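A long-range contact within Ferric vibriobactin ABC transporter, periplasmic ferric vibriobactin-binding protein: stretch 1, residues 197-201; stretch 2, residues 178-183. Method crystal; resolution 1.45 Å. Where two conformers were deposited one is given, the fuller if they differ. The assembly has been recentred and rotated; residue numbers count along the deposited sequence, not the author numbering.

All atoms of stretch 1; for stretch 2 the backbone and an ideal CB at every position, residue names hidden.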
ATOM      1  N   LEU A 197      11.797 -12.041  -5.473  1.00 20.74           N
ATOM      2  CA  LEU A 197      10.659 -12.430  -4.629  0.70 23.00           C
ATOM      3  C   LEU A 197      10.205 -13.867  -4.822  1.00 23.29           C
ATOM      4  O   LEU A 197      10.104 -14.345  -5.953  1.00 25.94           O
ATOM      5  CB  LEU A 197       9.467 -11.494  -4.865  0.70 25.79           C
ATOM      6  CG  LEU A 197       9.494 -10.131  -4.165  0.70 25.07           C
ATOM      7  CD1 LEU A 197       9.553 -10.308  -2.655  0.70 24.91           C
ATOM      8  CD2 LEU A 197      10.668  -9.300  -4.659  0.70 25.79           C
ATOM      9  N   GLU A 198       9.934 -14.551  -3.710  1.00 19.27           N
ATOM     10  CA  GLU A 198       9.268 -15.849  -3.753  1.00 21.34           C
ATOM     11  C   GLU A 198       7.758 -15.614  -3.832  1.00 20.52           C
ATOM     12  O   GLU A 198       7.204 -14.769  -3.109  1.00 23.82           O
ATOM     13  CB  GLU A 198       9.606 -16.687  -2.522  1.00 24.00           C
ATOM     14  CG  GLU A 198       8.713 -17.922  -2.349  1.00 25.65           C
ATOM     15  CD  GLU A 198       9.064 -18.722  -1.097  1.00 26.63           C
ATOM     16  OE1 GLU A 198       9.650 -18.140  -0.170  1.00 24.56           O
ATOM     17  OE2 GLU A 198       8.786 -19.932  -1.061  1.00 27.65           O
ATOM     18  N   GLU A 199       7.099 -16.357  -4.711  1.00 22.99           N
ATOM     19  CA  GLU A 199       5.644 -16.310  -4.830  0.61 21.44           C
ATOM     20  C   GLU A 199       5.048 -17.476  -4.050  1.00 20.75           C
ATOM     21  O   GLU A 199       5.526 -18.602  -4.149  1.00 20.13           O
ATOM     22  CB  GLU A 199       5.213 -16.392  -6.301  0.61 22.66           C
ATOM     23  CG  GLU A 199       3.694 -16.446  -6.558  0.61 21.59           C
ATOM     24  CD  GLU A 199       3.028 -15.063  -6.615  0.61 24.78           C
ATOM     25  OE1 GLU A 199       1.842 -14.978  -6.987  0.61 24.48           O
ATOM     26  OE2 GLU A 199       3.682 -14.064  -6.291  0.61 22.46           O
ATOM     27  N   PRO A 200       4.005 -17.204  -3.249  1.00 18.90           N
ATOM     28  CA  PRO A 200       3.336 -18.309  -2.549  1.00 20.76           C
ATOM     29  C   PRO A 200       2.578 -19.177  -3.552  1.00 23.12           C
ATOM     30  O   PRO A 200       2.076 -18.661  -4.550  1.00 22.93           O
ATOM     31  CB  PRO A 200       2.343 -17.595  -1.617  1.00 19.37           C
ATOM     32  CG  PRO A 200       2.084 -16.276  -2.286  1.00 16.82           C
ATOM     33  CD  PRO A 200       3.342 -15.908  -3.031  1.00 17.93           C
ATOM     34  N   ASP A 201       2.525 -20.480  -3.311  1.00 20.71           N
ATOM     35  CA  ASP A 201       1.812 -21.388  -4.204  1.00 24.15           C
ATOM     36  C   ASP A 201       0.335 -21.009  -4.240  1.00 25.17           C
ATOM     37  O   ASP A 201      -0.326 -21.005  -3.205  1.00 24.16           O
ATOM     38  CB  ASP A 201       1.989 -22.824  -3.711  1.00 22.84           C
ATOM     39  CG  ASP A 201       1.445 -23.864  -4.681  1.00 26.16           C
ATOM     40  OD1 ASP A 201       0.499 -23.565  -5.432  1.00 26.87           O
ATOM     41  OD2 ASP A 201       1.961 -25.004  -4.670  1.00 29.44           O
ATOM     42  N   UNK A 178      -0.727 -14.590   5.846  1.00 13.84           N
ATOM     43  CA  UNK A 178      -0.733 -14.175   4.440  1.00 15.97           C
ATOM     44  C   UNK A 178       0.654 -13.913   3.893  1.00 15.57           C
ATOM     45  O   UNK A 178       1.572 -13.564   4.641  1.00 16.52           O
ATOM     46  CB  UNK A 178      -1.586 -12.917   4.270  1.00 15.97           C
ATOM     47  N   UNK A 179       0.801 -14.094   2.579  1.00 15.94           N
ATOM     48  CA  UNK A 179       2.092 -13.935   1.926  1.00 14.74           C
ATOM     49  C   UNK A 179       1.943 -13.089   0.656  1.00 12.90           C
ATOM     50  O   UNK A 179       1.070 -13.345  -0.174  1.00 14.77           O
ATOM     51  CB  UNK A 179       2.696 -15.301   1.595  1.00 14.74           C
ATOM     52  N   UNK A 180       2.818 -12.108   0.490  1.00 14.98           N
ATOM     53  CA  UNK A 180       2.702 -11.195  -0.658  1.00 16.34           C
ATOM     54  C   UNK A 180       2.826 -11.876  -2.018  1.00 16.44           C
ATOM     55  O   UNK A 180       3.662 -12.764  -2.214  1.00 16.67           O
ATOM     56  CB  UNK A 180       3.773 -10.108  -0.552  1.00 16.34           C
ATOM     57  N   UNK A 181       2.004 -11.417  -2.958  1.00 15.14           N
ATOM     58  CA  UNK A 181       1.992 -11.924  -4.328  1.00 15.86           C
ATOM     59  C   UNK A 181       2.735 -10.964  -5.246  1.00 15.70           C
ATOM     60  O   UNK A 181       2.949  -9.798  -4.899  1.00 16.04           O
ATOM     61  CB  UNK A 181       0.557 -12.130  -4.819  1.00 15.86           C
ATOM     62  N   UNK A 182       3.142 -11.467  -6.414  1.00 14.91           N
ATOM     63  CA  UNK A 182       4.003 -10.717  -7.335  1.00 16.18           C
ATOM     64  C   UNK A 182       3.491  -9.338  -7.729  1.00 18.52           C
ATOM     65  O   UNK A 182       4.281  -8.421  -7.885  1.00 17.00           O
ATOM     66  CB  UNK A 182       4.209 -11.540  -8.608  1.00 16.18           C
ATOM     67  N   UNK A 183       2.187  -9.196  -7.900  1.00 20.22           N
ATOM     68  CA  UNK A 183       1.625  -7.920  -8.346  1.00 20.38           C
ATOM     69  C   UNK A 183       1.396  -6.926  -7.209  1.00 18.72           C
ATOM     70  O   UNK A 183       0.991  -5.783  -7.440  1.00 18.83           O
ATOM     71  CB  UNK A 183       0.302  -8.169  -9.072  1.00 20.38           C
TER

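Position 178 cannot be settled from stretch 1. Its backbone angles, -149/153, are those of a strand, and its ideal CB has no atom of stretch 1 within 5.5 Å, so this contact sets no preference. The deposited residue is Ala 178, which takes no part.

Position 179 continues the strand at -133/133, its CA-to-CB bond points toward stretch 1, and its ideal CB lies 4.0 Å from Pro 200 CB. The proline ring offers carbon there, with no donor or acceptor, so an apolar side chain suits, and the strand angles are favourable for a beta-branched one; valine, isoleucine or a longer aliphatic would each be reasonable. The residue is Val 179, with chi1 at 180° (t). Its CG1 packs 3.9 Å from Pro 200 CB.

At position 180 the bond points sideways and the ideal CB again meets nothing within 5.5 Å, so stretch 1 does not discriminate between side chains. The backbone does the work: the carbonyl O of 180 is 3.3 Å from Pro 200 CD. The residue is Ala 180, whose methyl stays out of contact with stretch 1. Glu 198 O and Ala 180 O are 4.2 Å apart; as two acceptors they cannot bond each other directly, and a water supplies the donors, its O 3.0 Å from Ala 180 O and 2.9 Å from Glu 198 O.

Position 181 also points sideways, its ideal CB 3.8 Å from Glu 199 OE1 and 5.0 Å from Pro 200 CD. A carboxylate nearby makes an acidic residue less attractive, while a polar, basic or aliphatic side chain would fit. It is Lys 181, but proximity of charge does not become a salt bridge: the end of the chain leads away, and NZ is hydrogen-bonded elsewhere in the structure. The aliphatic part stays closer, with Lys 181 CG 4.2 Å from Pro 200 CG.

Position 182 points sideways, its ideal CB 3.5 Å from Glu 199 OE2, and its backbone N is 2.7 Å from that same oxygen. Since the N must carry a hydrogen to donate, proline is disfavoured; a small, uncharged polar or basic side chain would sit comfortably beside the carboxylate. The residue is Ala 182. Its N donates to Glu 199 OE2, a short but weak hydrogen bond, the N-H...O angle being only 129°.

Position 183 points away, with nothing of stretch 1 within 5.5 Å of its ideal CB, so many residues would do. It is Gln 183, which touches a crystal neighbour.

Stretch 2 (178-183) AVAKAQ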
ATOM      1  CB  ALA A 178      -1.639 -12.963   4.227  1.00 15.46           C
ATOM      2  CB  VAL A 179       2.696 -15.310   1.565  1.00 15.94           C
ATOM      3  CG1 VAL A 179       4.056 -15.146   0.890  1.00 15.25           C
ATOM      4  CG2 VAL A 179       2.808 -16.214   2.806  1.00 17.23           C
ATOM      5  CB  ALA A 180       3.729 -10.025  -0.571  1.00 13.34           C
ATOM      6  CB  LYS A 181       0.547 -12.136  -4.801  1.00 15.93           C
ATOM      7  CG  LYS A 181      -0.168 -13.256  -4.040  1.00 16.96           C
ATOM      8  CD  LYS A 181      -1.654 -13.324  -4.356  1.00 19.88           C
ATOM      9  CE  LYS A 181      -1.902 -13.404  -5.843  1.00 26.17           C
ATOM     10  NZ  LYS A 181      -3.316 -13.775  -6.111  1.00 28.12           N
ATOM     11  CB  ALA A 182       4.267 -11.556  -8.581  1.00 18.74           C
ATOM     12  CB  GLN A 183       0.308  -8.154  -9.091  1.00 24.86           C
ATOM     13  CG  GLN A 183       0.465  -9.028 -10.323  1.00 30.73           C
ATOM     14  CD  GLN A 183      -0.819  -9.721 -10.722  1.00 38.14           C
ATOM     15  OE1 GLN A 183      -0.796 -10.802 -11.321  1.00 42.94           O
ATOM     16  NE2 GLN A 183      -1.949  -9.108 -10.392  1.00 39.54           N
TER
HETATM   17  O   HOH W   1       6.305 -13.103  -0.925  1.00 17.55           O
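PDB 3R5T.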